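Local atomic coordinates of pyruvate kinase 1 (Trypanosoma brucei brucei, PDB entry 4HYV), a protein that catalyses the transfer of a phosphoryl group from phosphoenolpyruvate to ADP, giving pyruvate and ATP in the last step of glycolysis. Residues A[14-19]-A[350-355]; A[23-28]-A[46-51]; A[258-263]-A[292-297]; A[297-302]-A[315-320]. All coordinates share one frame; numbering follows the deposited sequence.

Contact 1 of 4, residues A[14-19]-A[350-355]; sequences EPVAKH and ICVEAQ
Q355 NE2 donates to the backbone oxygen H19 O over 3.0 Å, a hydrogen bond that helps tie the N-terminal loop 14-19 to helix 340-356, which follows the eighth strand, 327-330, of the (beta/alpha)8 barrel. The bond is nearly linear (172° at the hydrogen), and H19 O lies almost exactly in the amide plane of Q355. Reach comes from an extended side chain: CG is anti to the backbone N (chi1 168°) and the chain stays straight beyond it. The other end is engaged too: OE1 accepts from the backbone N of A21, so two backbone partners fix which way the amide is flipped. A17 CB lies over one face of the amide, 3.6 Å from Q355 NE2, and A17 N is hydrogen-bonded to S356 OG on the same helix. One helical turn back, V352 turns its CG1 toward the loop, where it meets V16 CG2 at 3.8 Å and rests 3.4 Å from A17 O; the two valine side chains cross at about a right angle. E353 starts away from the loop, but its chain bends at chi2 and returns its carboxylate to V16. There OE1 also forms a salt bridge with K274 of the second subunit. V16 CG1 is almost equidistant from the two oxygens, set obliquely to the carboxylate plane, 3.2 Å from E353 OE1 and 3.3 Å from E353 OE2.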
loop_
_atom_site.group_PDB
_atom_site.type_symbol
_atom_site.label_atom_id
_atom_site.label_comp_id
_atom_site.label_asym_id
_atom_site.label_seq_id
_atom_site.Cartn_x
_atom_site.Cartn_y
_atom_site.Cartn_z
ATOM N N GLU A 14 -4.572 27.062 -7.137
ATOM C CA GLU A 14 -3.717 26.577 -8.204
ATOM C C GLU A 14 -4.399 26.770 -9.564
ATOM O O GLU A 14 -5.604 26.662 -9.669
ATOM C CB GLU A 14 -3.402 25.088 -8.000
ATOM C CG GLU A 14 -2.466 24.770 -6.834
ATOM C CD GLU A 14 -1.483 25.883 -6.547
ATOM O OE1 GLU A 14 -1.353 26.264 -5.368
ATOM O OE2 GLU A 14 -0.836 26.379 -7.495
ATOM N N PRO A 15 -3.604 26.932 -10.627
ATOM C CA PRO A 15 -4.165 26.877 -11.977
ATOM C C PRO A 15 -4.867 25.526 -12.201
ATOM O O PRO A 15 -4.374 24.499 -11.739
ATOM C CB PRO A 15 -2.917 26.969 -12.876
ATOM C CG PRO A 15 -1.864 27.587 -12.001
ATOM C CD PRO A 15 -2.131 27.004 -10.643
ATOM N N VAL A 16 -5.956 25.515 -12.958
ATOM C CA VAL A 16 -6.571 24.231 -13.379
ATOM C C VAL A 16 -6.022 23.700 -14.708
ATOM O O VAL A 16 -5.421 24.433 -15.485
ATOM C CB VAL A 16 -8.105 24.312 -13.480
ATOM C CG1 VAL A 16 -8.707 24.530 -12.103
ATOM C CG2 VAL A 16 -8.535 25.410 -14.451
ATOM N N ALA A 17 -6.299 22.428 -14.973
ATOM C CA ALA A 17 -5.953 21.796 -16.204
ATOM C C ALA A 17 -6.357 22.659 -17.397
ATOM O O ALA A 17 -7.467 23.242 -17.413
ATOM C CB ALA A 17 -6.626 20.421 -16.274
ATOM N N LYS A 18 -5.532 22.643 -18.444
ATOM C CA LYS A 18 -5.826 23.435 -19.644
ATOM C C LYS A 18 -6.685 22.694 -20.667
ATOM O O LYS A 18 -7.365 23.307 -21.508
ATOM C CB LYS A 18 -4.532 23.923 -20.291
ATOM C CG LYS A 18 -4.002 25.224 -19.689
ATOM C CD LYS A 18 -2.511 25.368 -19.931
ATOM C CE LYS A 18 -1.741 24.299 -19.173
ATOM N NZ LYS A 18 -0.412 24.035 -19.784
ATOM N N HIS A 19 -6.692 21.378 -20.574
ATOM C CA HIS A 19 -7.377 20.553 -21.571
ATOM C C HIS A 19 -8.349 19.639 -20.944
ATOM O O HIS A 19 -7.978 18.749 -20.195
ATOM C CB HIS A 19 -6.356 19.779 -22.363
ATOM C CG HIS A 19 -5.244 20.648 -22.883
ATOM N ND1 HIS A 19 -5.488 21.721 -23.692
ATOM C CD2 HIS A 19 -3.893 20.752 -22.485
ATOM C CE1 HIS A 19 -4.326 22.370 -23.924
ATOM N NE2 HIS A 19 -3.358 21.799 -23.148
ATOM N N ILE A 350 -16.854 22.708 -14.526
ATOM C CA ILE A 350 -16.927 21.808 -13.398
ATOM C C ILE A 350 -16.111 20.526 -13.678
ATOM O O ILE A 350 -15.357 20.077 -12.818
ATOM C CB ILE A 350 -18.396 21.427 -13.053
ATOM C CG1 ILE A 350 -19.217 22.677 -12.665
ATOM C CG2 ILE A 350 -18.448 20.421 -11.909
ATOM C CD1 ILE A 350 -20.718 22.426 -12.748
ATOM N N CYS A 351 -16.284 19.952 -14.880
ATOM C CA CYS A 351 -15.462 18.836 -15.344
ATOM C C CYS A 351 -13.957 19.069 -15.141
ATOM O O CYS A 351 -13.267 18.214 -14.568
ATOM C CB CYS A 351 -15.743 18.557 -16.812
ATOM S SG CYS A 351 -17.293 17.672 -17.019
ATOM N N VAL A 352 -13.456 20.221 -15.604
ATOM C CA VAL A 352 -12.027 20.519 -15.547
ATOM C C VAL A 352 -11.560 20.629 -14.077
ATOM O O VAL A 352 -10.473 20.165 -13.710
ATOM C CB VAL A 352 -11.716 21.850 -16.294
ATOM C CG1 VAL A 352 -10.356 22.386 -15.925
ATOM C CG2 VAL A 352 -11.829 21.641 -17.796
ATOM N N GLU A 353 -12.394 21.232 -13.248
ATOM C CA GLU A 353 -12.137 21.331 -11.810
ATOM C C GLU A 353 -12.014 19.929 -11.148
ATOM O O GLU A 353 -11.031 19.641 -10.471
ATOM C CB GLU A 353 -13.294 22.122 -11.173
ATOM C CG GLU A 353 -12.943 23.098 -10.081
ATOM C CD GLU A 353 -11.656 23.871 -10.306
ATOM O OE1 GLU A 353 -11.674 24.894 -11.031
ATOM O OE2 GLU A 353 -10.665 23.539 -9.619
ATOM N N ALA A 354 -12.999 19.055 -11.374
ATOM C CA ALA A 354 -12.936 17.702 -10.839
ATOM C C ALA A 354 -11.711 16.947 -11.379
ATOM O O ALA A 354 -10.991 16.234 -10.621
ATOM C CB ALA A 354 -14.231 16.929 -11.169
ATOM N N GLN A 355 -11.462 17.106 -12.681
ATOM C CA GLN A 355 -10.296 16.510 -13.318
ATOM C C GLN A 355 -8.999 16.947 -12.657
ATOM O O GLN A 355 -8.149 16.110 -12.302
ATOM C CB GLN A 355 -10.298 16.885 -14.788
ATOM C CG GLN A 355 -9.023 16.585 -15.547
ATOM C CD GLN A 355 -9.065 17.216 -16.932
ATOM O OE1 GLN A 355 -10.154 17.575 -17.443
ATOM N NE2 GLN A 355 -7.902 17.358 -17.553
#

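Contact 2 of 4, residues A[23-28]-A[46-51]; sequences RIVCTI and MSVARM. With PEP (phosphoenolpyruvate), chain E.
T27 sets OG1 anti to its carbonyl carbon (chi1 -50°), while R50 places CG anti to the backbone nitrogen (chi1 159°) and runs extended to NE, which carries the arginine alongside the threonine until NH1 reaches OG1. These residues sit at the C-terminal ends of the first two strands of the (beta/alpha)8 barrel, 23-27 and 46-52, joined through helix 35-44 as a beta-alpha-beta unit. The R50 NH1 to T27 OG1 hydrogen bond is 2.7 Å long, with OG1 essentially in the guanidinium plane. NH2, on the same flat group, lies 2.9 Å from PEP O1P, also at the edge, so the phosphate end of the substrate meets the arginine in its plane. NE is salt-bridged to D84, and T27 OG1 is also hydrogen-bonded to L330 O; this network would hold the guanidinium from several directions beside the phosphate, with a potassium ion about 4 Å from the side chain.

The strands run parallel, 28° apart, and the backbone bonds alternate from one to the other: C26 N to V48 O at 2.9 Å, R50 N to C26 O at 2.8 Å, I28 N to R50 O at 3.1 Å. V25 and V48 lie side by side on the face that also bears T27 and R50. C26 and A49 point to the opposite face, packed toward the surrounding helices; there M46 reaches in and C26 SG touches M46 CB at 3.6 Å.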
loop_
_atom_site.group_PDB
_atom_site.type_symbol
_atom_site.label_atom_id
_atom_site.label_comp_id
_atom_site.label_asym_id
_atom_site.label_seq_id
_atom_site.Cartn_x
_atom_site.Cartn_y
_atom_site.Cartn_z
ATOM N N ARG A 23 -16.281 14.476 -21.318
ATOM C CA ARG A 23 -16.987 14.800 -22.520
ATOM C C ARG A 23 -18.445 15.048 -22.207
ATOM O O ARG A 23 -19.009 14.447 -21.281
ATOM C CB ARG A 23 -16.826 13.682 -23.549
ATOM C CG ARG A 23 -15.377 13.482 -23.975
ATOM C CD ARG A 23 -14.907 14.634 -24.874
ATOM N NE ARG A 23 -13.479 14.519 -25.199
ATOM C CZ ARG A 23 -12.504 15.218 -24.622
ATOM N NH1 ARG A 23 -12.777 16.093 -23.661
ATOM N NH2 ARG A 23 -11.243 15.061 -25.026
ATOM N N ILE A 24 -19.037 15.975 -22.937
ATOM C CA ILE A 24 -20.387 16.426 -22.665
ATOM C C ILE A 24 -21.362 16.030 -23.783
ATOM O O ILE A 24 -21.172 16.395 -24.973
ATOM C CB ILE A 24 -20.392 17.950 -22.491
ATOM C CG1 ILE A 24 -19.493 18.332 -21.304
ATOM C CG2 ILE A 24 -21.812 18.478 -22.268
ATOM C CD1 ILE A 24 -19.172 19.803 -21.278
ATOM N N VAL A 25 -22.435 15.346 -23.389
ATOM C CA VAL A 25 -23.520 14.977 -24.311
ATOM C C VAL A 25 -24.695 15.931 -24.094
ATOM O O VAL A 25 -25.170 16.082 -22.961
ATOM C CB VAL A 25 -23.976 13.512 -24.025
ATOM C CG1 VAL A 25 -25.063 13.060 -24.994
ATOM C CG2 VAL A 25 -22.775 12.572 -24.096
ATOM N N CYS A 26 -25.160 16.586 -25.164
ATOM C CA CYS A 26 -26.329 17.493 -25.060
ATOM C C CYS A 26 -27.541 16.975 -25.850
ATOM O O CYS A 26 -27.425 16.666 -27.038
ATOM C CB CYS A 26 -25.981 18.897 -25.548
ATOM S SG CYS A 26 -24.494 19.600 -24.799
ATOM N N THR A 27 -28.709 16.965 -25.212
ATOM C CA THR A 27 -29.953 16.703 -25.921
ATOM C C THR A 27 -30.453 17.912 -26.709
ATOM O O THR A 27 -30.479 19.027 -26.189
ATOM C CB THR A 27 -31.058 16.243 -24.965
ATOM O OG1 THR A 27 -30.551 15.195 -24.160
ATOM C CG2 THR A 27 -32.288 15.727 -25.768
ATOM N N ILE A 28 -30.768 17.689 -27.991
ATOM C CA ILE A 28 -31.273 18.748 -28.887
ATOM C C ILE A 28 -32.795 18.902 -28.805
ATOM O O ILE A 28 -33.535 17.914 -28.717
ATOM C CB ILE A 28 -30.838 18.528 -30.362
ATOM C CG1 ILE A 28 -29.344 18.143 -30.432
ATOM C CG2 ILE A 28 -31.086 19.806 -31.180
ATOM C CD1 ILE A 28 -28.436 19.147 -29.750
ATOM N N MET A 46 -20.163 21.004 -26.285
ATOM C CA MET A 46 -20.863 19.768 -26.704
ATOM C C MET A 46 -19.969 18.904 -27.565
ATOM O O MET A 46 -19.500 19.376 -28.611
ATOM C CB MET A 46 -22.111 20.077 -27.515
ATOM C CG MET A 46 -22.763 18.811 -28.088
ATOM S SD MET A 46 -24.314 19.089 -28.959
ATOM C CE MET A 46 -23.725 19.908 -30.456
ATOM N N SER A 47 -19.865 17.604 -27.224
ATOM C CA SER A 47 -19.129 16.619 -28.066
ATOM C C SER A 47 -20.029 15.660 -28.790
ATOM O O SER A 47 -19.624 15.072 -29.816
ATOM C CB SER A 47 -18.094 15.821 -27.244
ATOM O OG SER A 47 -16.996 16.668 -26.910
ATOM N N VAL A 48 -21.222 15.439 -28.232
ATOM C CA VAL A 48 -22.205 14.516 -28.820
ATOM C C VAL A 48 -23.580 15.132 -28.740
ATOM O O VAL A 48 -23.975 15.644 -27.692
ATOM C CB VAL A 48 -22.222 13.150 -28.086
ATOM C CG1 VAL A 48 -23.317 12.246 -28.640
ATOM C CG2 VAL A 48 -20.857 12.475 -28.175
ATOM N N ALA A 49 -24.308 15.085 -29.854
ATOM C CA ALA A 49 -25.670 15.569 -29.902
ATOM C C ALA A 49 -26.607 14.388 -29.764
ATOM O O ALA A 49 -26.495 13.388 -30.492
ATOM C CB ALA A 49 -25.928 16.302 -31.235
ATOM N N ARG A 50 -27.501 14.462 -28.809
ATOM C CA ARG A 50 -28.447 13.343 -28.580
ATOM C C ARG A 50 -29.821 13.692 -29.118
ATOM O O ARG A 50 -30.344 14.795 -28.857
ATOM C CB ARG A 50 -28.527 13.015 -27.088
ATOM C CG ARG A 50 -29.762 12.267 -26.649
ATOM C CD ARG A 50 -29.790 12.172 -25.122
ATOM N NE ARG A 50 -30.862 11.308 -24.636
ATOM C CZ ARG A 50 -31.962 11.738 -23.999
ATOM N NH1 ARG A 50 -32.106 13.025 -23.693
ATOM N NH2 ARG A 50 -32.886 10.854 -23.596
ATOM N N MET A 51 -30.366 12.816 -29.952
ATOM C CA MET A 51 -31.748 12.971 -30.384
ATOM C C MET A 51 -32.634 12.034 -29.598
ATOM O O MET A 51 -32.455 10.822 -29.620
ATOM C CB MET A 51 -31.892 12.677 -31.880
ATOM C CG MET A 51 -30.918 13.440 -32.742
ATOM S SD MET A 51 -30.948 12.874 -34.464
ATOM C CE MET A 51 -30.441 11.157 -34.287
HETATM C C1 PEP E . -33.170 8.636 -18.063
HETATM O O1 PEP E . -34.259 8.054 -17.768
HETATM O "O2'" PEP E . -32.379 9.005 -17.154
HETATM C C2 PEP E . -32.857 8.967 -19.512
HETATM C C3 PEP E . -31.437 9.436 -19.904
HETATM O O2 PEP E . -33.691 8.499 -20.477
HETATM P P PEP E . -35.104 9.326 -20.902
HETATM O O1P PEP E . -34.958 9.249 -22.453
HETATM O O2P PEP E . -36.159 8.839 -19.994
HETATM O O3P PEP E . -34.842 10.854 -20.627
HETATM O O HOH W 1 -17.371 17.611 -24.575
#

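Contact 3 of 4, residues A[258-263]-A[292-297]; sequences GIMVAR and PVICAT. With PEP (phosphoenolpyruvate), chain E.
R263 curls its side chain back across the end of strand 293-296 and takes hold of two successive backbone carbonyls, with one donor standing well out of the carbonyl plane and not on a lone pair. NE donates to A296 O at 3.1 Å from a position 44° out of that carbonyl's plane, whereas NH2 reaches T297 O at 3.0 Å, tilted 29° from its plane. The bend at chi3 (-49°) is what turns the guanidinium toward these oxygens. C295 SG stands over one face of the group, offset toward its rim and 3.9 Å from NE. NH2 also forms a salt bridge with D316, and NH1 is hydrogen-bonded to Q279, so all three nitrogens have partners.

Behind this clasp, 258-262 and 293-296 are the sixth and seventh strands of the (beta/alpha)8 barrel, paired in parallel. Bonds pass alternately between them: I294 N donates to I259 O at 2.9 Å, and V261 N to I294 O at 2.8 Å. M260, I294 and A296 share one face, on which M260 SD touches A296 CB at 3.7 Å and also meets the methylene C3 of PEP. I259, V261, V293 and C295 point to the other face, where I259 and V293 touch helix 275-289. At the C-terminal ends, A262 centres an inverse gamma turn and occupies the N-cap position of helix 263-269. T297 OG1 donates to the PEP carboxylate oxygen O2' at 2.6 Å, although the position of that oxygen in the model is less certain.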
loop_
_atom_site.group_PDB
_atom_site.type_symbol
_atom_site.label_atom_id
_atom_site.label_comp_id
_atom_site.label_asym_id
_atom_site.label_seq_id
_atom_site.Cartn_x
_atom_site.Cartn_y
_atom_site.Cartn_z
ATOM N N GLY A 258 -20.919 0.316 -24.618
ATOM C CA GLY A 258 -20.836 1.167 -23.425
ATOM C C GLY A 258 -22.177 1.227 -22.721
ATOM O O GLY A 258 -23.135 0.576 -23.139
ATOM N N ILE A 259 -22.285 2.134 -21.756
ATOM C CA ILE A 259 -23.409 2.160 -20.841
ATOM C C ILE A 259 -23.794 3.624 -20.536
ATOM O O ILE A 259 -22.912 4.504 -20.368
ATOM C CB ILE A 259 -23.034 1.483 -19.506
ATOM C CG1 ILE A 259 -22.768 -0.014 -19.711
ATOM C CG2 ILE A 259 -24.117 1.737 -18.447
ATOM C CD1 ILE A 259 -23.981 -0.792 -20.206
ATOM N N MET A 260 -25.092 3.846 -20.324
ATOM C CA MET A 260 -25.558 5.067 -19.705
ATOM C C MET A 260 -26.219 4.763 -18.391
ATOM O O MET A 260 -27.105 3.913 -18.321
ATOM C CB MET A 260 -26.565 5.769 -20.608
ATOM C CG MET A 260 -26.873 7.185 -20.149
ATOM S SD MET A 260 -28.371 7.827 -20.875
ATOM C CE MET A 260 -27.754 8.257 -22.511
ATOM N N VAL A 261 -25.794 5.443 -17.330
ATOM C CA VAL A 261 -26.561 5.406 -16.080
ATOM C C VAL A 261 -27.733 6.369 -16.201
ATOM O O VAL A 261 -27.559 7.595 -16.097
ATOM C CB VAL A 261 -25.726 5.814 -14.845
ATOM C CG1 VAL A 261 -26.515 5.502 -13.577
ATOM C CG2 VAL A 261 -24.380 5.089 -14.858
ATOM N N ALA A 262 -28.902 5.827 -16.517
ATOM C CA ALA A 262 -30.021 6.653 -16.945
ATOM C C ALA A 262 -30.855 7.006 -15.715
ATOM O O ALA A 262 -31.829 6.316 -15.398
ATOM C CB ALA A 262 -30.862 5.899 -17.982
ATOM N N ARG A 263 -30.392 8.008 -14.963
ATOM C CA ARG A 263 -30.770 8.146 -13.568
ATOM C C ARG A 263 -32.249 8.543 -13.416
ATOM O O ARG A 263 -32.832 8.333 -12.375
ATOM C CB ARG A 263 -29.844 9.148 -12.848
ATOM C CG ARG A 263 -28.390 8.631 -12.661
ATOM C CD ARG A 263 -27.579 9.581 -11.789
ATOM N NE ARG A 263 -27.700 10.972 -12.233
ATOM C CZ ARG A 263 -27.108 11.990 -11.625
ATOM N NH1 ARG A 263 -26.295 11.756 -10.606
ATOM N NH2 ARG A 263 -27.322 13.250 -12.035
ATOM N N PRO A 292 -16.797 2.989 -22.471
ATOM C CA PRO A 292 -17.341 4.328 -22.238
ATOM C C PRO A 292 -18.582 4.272 -21.341
ATOM O O PRO A 292 -19.443 3.392 -21.504
ATOM C CB PRO A 292 -17.767 4.811 -23.633
ATOM C CG PRO A 292 -17.199 3.846 -24.603
ATOM C CD PRO A 292 -16.748 2.614 -23.893
ATOM N N VAL A 293 -18.678 5.219 -20.413
ATOM C CA VAL A 293 -19.821 5.274 -19.568
ATOM C C VAL A 293 -20.303 6.730 -19.406
ATOM O O VAL A 293 -19.500 7.667 -19.212
ATOM C CB VAL A 293 -19.568 4.582 -18.196
ATOM C CG1 VAL A 293 -18.534 5.370 -17.390
ATOM C CG2 VAL A 293 -20.905 4.460 -17.404
ATOM N N ILE A 294 -21.610 6.912 -19.541
ATOM C CA ILE A 294 -22.231 8.259 -19.470
ATOM C C ILE A 294 -23.119 8.343 -18.241
ATOM O O ILE A 294 -23.930 7.457 -17.998
ATOM C CB ILE A 294 -23.115 8.488 -20.684
ATOM C CG1 ILE A 294 -22.356 8.122 -21.963
ATOM C CG2 ILE A 294 -23.625 9.909 -20.723
ATOM C CD1 ILE A 294 -23.250 8.116 -23.197
ATOM N N CYS A 295 -22.911 9.379 -17.433
ATOM C CA CYS A 295 -23.821 9.710 -16.379
ATOM C C CYS A 295 -24.897 10.727 -16.871
ATOM O O CYS A 295 -24.562 11.766 -17.427
ATOM C CB CYS A 295 -23.052 10.284 -15.213
ATOM S SG CYS A 295 -24.109 10.520 -13.784
ATOM N N ALA A 296 -26.176 10.430 -16.625
ATOM C CA ALA A 296 -27.269 11.213 -17.199
ATOM C C ALA A 296 -28.310 11.670 -16.175
ATOM O O ALA A 296 -28.569 10.991 -15.194
ATOM C CB ALA A 296 -27.946 10.454 -18.336
ATOM N N THR A 297 -28.872 12.853 -16.431
ATOM C CA THR A 297 -30.232 13.238 -16.044
ATOM C C THR A 297 -30.278 14.085 -14.761
ATOM O O THR A 297 -29.751 13.689 -13.721
ATOM C CB THR A 297 -31.222 12.061 -15.944
ATOM O OG1 THR A 297 -31.354 11.399 -17.238
ATOM C CG2 THR A 297 -32.604 12.588 -15.470
HETATM C C1 PEP E . -33.170 8.636 -18.063
HETATM O O1 PEP E . -34.259 8.054 -17.768
HETATM O "O2'" PEP E . -32.379 9.005 -17.154
HETATM C C2 PEP E . -32.857 8.967 -19.512
HETATM C C3 PEP E . -31.437 9.436 -19.904
HETATM O O2 PEP E . -33.691 8.499 -20.477
HETATM P P PEP E . -35.104 9.326 -20.902
HETATM O O1P PEP E . -34.958 9.249 -22.453
HETATM O O2P PEP E . -36.159 8.839 -19.994
HETATM O O3P PEP E . -34.842 10.854 -20.627
#

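Contact 4 of 4, residues A[297-302]-A[315-320]; sequences TQMLES and SDVANA. With PEP (phosphoenolpyruvate), chain E.
The loop that leaves strand 293-296 of the barrel folds against helix 311-323, the helix it leads to, and M299 supplies most of the loop's side of this contact. Its CG is anti to the carbonyl carbon (chi1 -53°), and a bend at chi3 (78°) turns the terminal methyl onto the helix. CE then comes 3.7 Å from A320 CB and 3.9 Å from V317 CA, bridging residues about one turn apart. The same methyl lies 3.5 Å from D316 OD2, and M299 CA is 3.4 Å from that oxygen, so the methionine curls round this one oxygen, OD2; the two side chains cross at about a right angle.

D316 thus combines apolar cover with two polar ties, OD2 salt-bridged to R263 and OD1 hydrogen-bonded to S315 OG of the second subunit. The reverse bond, from S315 to D316 of the other chain, is present as well, and N319 packs on N319 of that chain; such reciprocal pairs place this seventh helix of the (beta/alpha)8 barrel at a symmetric subunit interface. Toward helix 340-356, L300 and V317 also meet at about a right angle, with L300 CD2 3.8 Å from V317 CG2, and both lean on that helix, L300 touching V343 and V317 touching M347.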
loop_
_atom_site.group_PDB
_atom_site.type_symbol
_atom_site.label_atom_id
_atom_site.label_comp_id
_atom_site.label_asym_id
_atom_site.label_seq_id
_atom_site.Cartn_x
_atom_site.Cartn_y
_atom_site.Cartn_z
ATOM N N THR A 297 -28.872 12.853 -16.431
ATOM C CA THR A 297 -30.232 13.238 -16.044
ATOM C C THR A 297 -30.278 14.085 -14.761
ATOM O O THR A 297 -29.751 13.689 -13.721
ATOM C CB THR A 297 -31.222 12.061 -15.944
ATOM O OG1 THR A 297 -31.354 11.399 -17.238
ATOM C CG2 THR A 297 -32.604 12.588 -15.470
ATOM N N GLN A 298 -30.832 15.284 -14.897
ATOM C CA GLN A 298 -30.948 16.244 -13.803
ATOM C C GLN A 298 -29.617 16.700 -13.191
ATOM O O GLN A 298 -29.589 17.175 -12.062
ATOM C CB GLN A 298 -31.882 15.723 -12.712
ATOM C CG GLN A 298 -33.334 15.571 -13.155
ATOM C CD GLN A 298 -34.243 15.242 -11.983
ATOM O OE1 GLN A 298 -33.853 14.518 -11.040
ATOM N NE2 GLN A 298 -35.395 15.892 -11.949
ATOM N N MET A 299 -28.535 16.641 -13.954
ATOM C CA MET A 299 -27.232 17.085 -13.425
ATOM C C MET A 299 -27.160 18.573 -13.124
ATOM O O MET A 299 -26.536 18.981 -12.159
ATOM C CB MET A 299 -26.099 16.647 -14.349
ATOM C CG MET A 299 -26.153 15.147 -14.640
ATOM S SD MET A 299 -24.579 14.446 -15.134
ATOM C CE MET A 299 -23.745 14.297 -13.552
ATOM N N LEU A 300 -27.774 19.383 -13.981
ATOM C CA LEU A 300 -27.773 20.839 -13.823
ATOM C C LEU A 300 -29.214 21.349 -13.982
ATOM O O LEU A 300 -29.465 22.378 -14.618
ATOM C CB LEU A 300 -26.815 21.518 -14.843
ATOM C CG LEU A 300 -25.305 21.255 -14.676
ATOM C CD1 LEU A 300 -24.451 21.980 -15.716
ATOM C CD2 LEU A 300 -24.836 21.646 -13.284
ATOM N N GLU A 301 -30.152 20.587 -13.431
ATOM C CA GLU A 301 -31.542 20.693 -13.774
ATOM C C GLU A 301 -32.046 22.130 -13.651
ATOM O O GLU A 301 -32.650 22.670 -14.591
ATOM C CB GLU A 301 -32.364 19.795 -12.863
ATOM C CG GLU A 301 -33.874 19.923 -13.070
ATOM C CD GLU A 301 -34.364 19.066 -14.215
ATOM O OE1 GLU A 301 -35.568 18.718 -14.230
ATOM O OE2 GLU A 301 -33.530 18.690 -15.074
ATOM N N SER A 302 -31.799 22.752 -12.499
ATOM C CA SER A 302 -32.294 24.109 -12.251
ATOM C C SER A 302 -31.891 25.122 -13.334
ATOM O O SER A 302 -32.532 26.158 -13.459
ATOM C CB SER A 302 -31.870 24.618 -10.859
ATOM O OG SER A 302 -30.522 25.043 -10.861
ATOM N N SER A 315 -21.790 19.890 -7.402
ATOM C CA SER A 315 -21.357 18.681 -6.767
ATOM C C SER A 315 -21.664 17.394 -7.609
ATOM O O SER A 315 -20.819 16.519 -7.760
ATOM C CB SER A 315 -22.040 18.595 -5.410
ATOM O OG SER A 315 -21.973 17.311 -4.907
ATOM N N ASP A 316 -22.871 17.303 -8.136
ATOM C CA ASP A 316 -23.275 16.130 -8.881
ATOM C C ASP A 316 -22.384 15.896 -10.104
ATOM O O ASP A 316 -21.947 14.764 -10.366
ATOM C CB ASP A 316 -24.733 16.282 -9.322
ATOM C CG ASP A 316 -25.273 15.033 -9.964
ATOM O OD1 ASP A 316 -24.927 13.934 -9.504
ATOM O OD2 ASP A 316 -25.959 15.133 -10.997
ATOM N N VAL A 317 -22.144 16.961 -10.866
ATOM C CA VAL A 317 -21.231 16.913 -12.016
ATOM C C VAL A 317 -19.792 16.569 -11.602
ATOM O O VAL A 317 -19.150 15.716 -12.196
ATOM C CB VAL A 317 -21.205 18.257 -12.806
ATOM C CG1 VAL A 317 -20.125 18.192 -13.897
ATOM C CG2 VAL A 317 -22.562 18.558 -13.423
ATOM N N ALA A 318 -19.307 17.219 -10.567
ATOM C CA ALA A 318 -17.943 16.992 -10.129
ATOM C C ALA A 318 -17.748 15.550 -9.696
ATOM O O ALA A 318 -16.772 14.912 -10.082
ATOM C CB ALA A 318 -17.576 17.952 -9.012
ATOM N N ASN A 319 -18.743 14.986 -9.017
ATOM C CA ASN A 319 -18.595 13.641 -8.486
ATOM C C ASN A 319 -18.762 12.513 -9.515
ATOM O O ASN A 319 -18.242 11.390 -9.321
ATOM C CB ASN A 319 -19.493 13.427 -7.252
ATOM C CG ASN A 319 -18.899 14.068 -5.996
ATOM O OD1 ASN A 319 -17.780 13.779 -5.631
ATOM N ND2 ASN A 319 -19.587 15.036 -5.443
ATOM N N ALA A 320 -19.484 12.795 -10.591
ATOM C CA ALA A 320 -19.654 11.819 -11.682
ATOM C C ALA A 320 -18.300 11.661 -12.369
ATOM O O ALA A 320 -17.880 10.536 -12.715
ATOM C CB ALA A 320 -20.710 12.309 -12.692
HETATM C C1 PEP E . -33.170 8.636 -18.063
HETATM O O1 PEP E . -34.259 8.054 -17.768
HETATM O "O2'" PEP E . -32.379 9.005 -17.154
HETATM C C2 PEP E . -32.857 8.967 -19.512
HETATM C C3 PEP E . -31.437 9.436 -19.904
HETATM O O2 PEP E . -33.691 8.499 -20.477
HETATM P P PEP E . -35.104 9.326 -20.902
HETATM O O1P PEP E . -34.958 9.249 -22.453
HETATM O O2P PEP E . -36.159 8.839 -19.994
HETATM O O3P PEP E . -34.842 10.854 -20.627
#

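Contacts 2 and 3 are core pairings of neighbouring strands in one closed barrel; both rest on backbone hydrogen bonds, and each supplies side chains to the PEP site. Contact 4 is also buried but joins loop to helix without a direct hydrogen bond between its segments, by methyl contacts and by M299 packed against D316 OD2. It shares T297 with contact 3 and is locked to it by the R263 to D316 salt bridge. Contact 1 lies at the surface, with one hydrogen bond from a side-chain amide and a few methyl contacts. Its helix reaches inward through I350, whose CG2 meets V317 CG1 of contact 4 at 3.4 Å. Only contact 2 meets no other chain.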